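Local coordinates for protein succinate--CoA ligase subunit alpha (Campylobacter jejuni, PDB 6MEL) that serves as the alpha subunit of a succinate--CoA ligase, pairing a Rossmann-like CoA-binding domain with a CoA-ligase domain, at residues T129-K134 with I142-C147. Sequence-based numbering, arbitrary orientation.
Sequences TSEECK and IFKKGC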
loop_
_atom_site.group_PDB
_atom_site.type_symbol
_atom_site.label_atom_id
_atom_site.label_comp_id
_atom_site.label_asym_id
_atom_site.label_seq_id
_atom_site.Cartn_x
_atom_site.Cartn_y
_atom_site.Cartn_z
ATOM N N THR A 129 -10.691 12.047 20.392
ATOM C CA THR A 129 -10.833 13.377 20.970
ATOM C C THR A 129 -10.312 13.293 22.412
ATOM O O THR A 129 -10.924 12.640 23.254
ATOM C CB THR A 129 -12.260 13.910 20.864
ATOM O OG1 THR A 129 -12.503 14.176 19.486
ATOM C CG2 THR A 129 -12.492 15.183 21.675
ATOM N N SER A 130 -9.162 13.931 22.645
ATOM C CA SER A 130 -8.340 13.809 23.846
ATOM C C SER A 130 -9.210 13.929 25.107
ATOM O O SER A 130 -10.009 14.828 25.214
ATOM C CB SER A 130 -7.259 14.845 23.849
ATOM O OG SER A 130 -6.476 14.764 22.689
ATOM N N GLU A 131 -9.098 12.926 25.979
ATOM C CA GLU A 131 -9.746 12.884 27.289
ATOM C C GLU A 131 -11.265 12.924 27.140
ATOM O O GLU A 131 -11.931 13.230 28.089
ATOM C CB GLU A 131 -9.264 14.039 28.178
ATOM C CG GLU A 131 -7.772 13.991 28.508
ATOM C CD GLU A 131 -7.267 15.272 29.185
ATOM O OE1 GLU A 131 -8.097 15.972 29.782
ATOM O OE2 GLU A 131 -6.086 15.633 29.025
ATOM N N GLU A 132 -11.820 12.579 25.968
ATOM C CA GLU A 132 -13.272 12.525 25.846
ATOM C C GLU A 132 -13.720 11.176 25.288
ATOM O O GLU A 132 -14.667 10.582 25.787
ATOM C CB GLU A 132 -13.793 13.635 24.946
ATOM C CG GLU A 132 -14.108 14.958 25.631
ATOM C CD GLU A 132 -14.997 15.864 24.768
ATOM O OE1 GLU A 132 -16.237 15.555 24.595
ATOM O OE2 GLU A 132 -14.455 16.865 24.222
ATOM N N CYS A 133 -13.125 10.750 24.163
ATOM C CA CYS A 133 -13.536 9.510 23.529
ATOM C C CYS A 133 -12.478 9.072 22.528
ATOM O O CYS A 133 -11.712 9.886 21.978
ATOM C CB CYS A 133 -14.866 9.648 22.803
ATOM S SG CYS A 133 -14.780 10.742 21.366
ATOM N N LYS A 134 -12.468 7.777 22.274
ATOM C CA LYS A 134 -11.597 7.224 21.257
ATOM C C LYS A 134 -12.314 6.074 20.543
ATOM O O LYS A 134 -13.034 5.279 21.161
ATOM C CB LYS A 134 -10.248 6.856 21.882
ATOM C CG LYS A 134 -10.100 5.435 22.391
ATOM C CD LYS A 134 -8.746 5.182 22.970
ATOM C CE LYS A 134 -8.490 3.753 23.424
ATOM N NZ LYS A 134 -8.117 2.893 22.271
ATOM N N ILE A 142 -1.646 8.957 25.703
ATOM C CA ILE A 142 -0.709 9.811 24.986
ATOM C C ILE A 142 -1.373 11.146 24.632
ATOM O O ILE A 142 -0.704 12.201 24.516
ATOM C CB ILE A 142 -0.237 9.063 23.723
ATOM C CG1 ILE A 142 0.544 7.802 24.079
ATOM C CG2 ILE A 142 0.549 9.990 22.807
ATOM C CD1 ILE A 142 1.810 8.083 24.873
ATOM N N PHE A 143 -2.694 11.107 24.407
ATOM C CA PHE A 143 -3.462 12.246 23.910
ATOM C C PHE A 143 -3.965 13.088 25.088
ATOM O O PHE A 143 -5.017 12.804 25.644
ATOM C CB PHE A 143 -4.589 11.774 22.991
ATOM C CG PHE A 143 -4.051 11.176 21.718
ATOM C CD1 PHE A 143 -3.839 11.966 20.604
ATOM C CD2 PHE A 143 -3.625 9.853 21.684
ATOM C CE1 PHE A 143 -3.264 11.431 19.459
ATOM C CE2 PHE A 143 -3.111 9.305 20.519
ATOM C CZ PHE A 143 -2.897 10.108 19.422
ATOM N N LYS A 144 -3.183 14.108 25.459
ATOM C CA LYS A 144 -3.592 15.102 26.446
ATOM C C LYS A 144 -4.266 16.256 25.720
ATOM O O LYS A 144 -3.838 16.660 24.659
ATOM C CB LYS A 144 -2.406 15.640 27.249
ATOM C CG LYS A 144 -1.692 14.598 28.099
ATOM C CD LYS A 144 -2.622 13.798 29.005
ATOM C CE LYS A 144 -1.906 12.843 29.939
ATOM N NZ LYS A 144 -2.727 11.620 30.116
ATOM N N LYS A 145 -5.305 16.795 26.327
ATOM C CA LYS A 145 -6.146 17.796 25.670
ATOM C C LYS A 145 -5.332 19.053 25.376
ATOM O O LYS A 145 -4.533 19.478 26.201
ATOM C CB LYS A 145 -7.350 18.139 26.537
ATOM C CG LYS A 145 -8.386 19.031 25.879
ATOM C CD LYS A 145 -9.521 19.398 26.822
ATOM C CE LYS A 145 -10.747 19.919 26.103
ATOM N NZ LYS A 145 -11.485 18.794 25.474
ATOM N N GLY A 146 -5.535 19.625 24.185
ATOM C CA GLY A 146 -4.930 20.890 23.823
ATOM C C GLY A 146 -5.500 21.432 22.526
ATOM O O GLY A 146 -6.566 21.013 22.081
ATOM N N CYS A 147 -4.752 22.340 21.904
ATOM C CA CYS A 147 -5.265 23.137 20.798
ATOM C C CYS A 147 -4.699 22.661 19.443
ATOM O O CYS A 147 -4.911 23.358 18.443
ATOM C CB CYS A 147 -4.947 24.616 21.038
ATOM S SG CYS A 147 -3.172 24.992 20.926
HETATM O O HOH W 1 -9.802 17.299 23.044
#
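F143 meets S130 through its stem and backbone: F143 CB lies 3.5 Å from S130 OG, and F143 O touches S130 CB. S130 OG also stands at the edge of the F143 ring, near its plane, while being hydrogen-bonded to the carbonyl of I172. A chi1 of -67° sets F143 CG anti to the carbonyl carbon, beside the backbone N; the ring packs on I128, Y159 and A162. K144 offers CA and CD to E131 OE2, and K144 NZ is hydrogen-bonded to the carbonyl O of F141. At K145 the backbone N donates a nearly straight hydrogen bond to E131 OE2 (3.0 Å, 170°), reaching the oxygen from 60° out of the carboxylate plane. K145 CA packs on S130 CB at 3.6 Å. K145 NZ makes a long salt bridge to E132 OE2 (3.8 Å); E132 OE1 is held by the backbone N of K7. A water accepts weakly from K145 NZ and donates to S130 O. One straight bond thus ties the bulged turn between strands 126-129 and 133-136 to the loop entering strand 148-152, while the exposed K145 ammonium probably adds mainly loose electrostatic attraction.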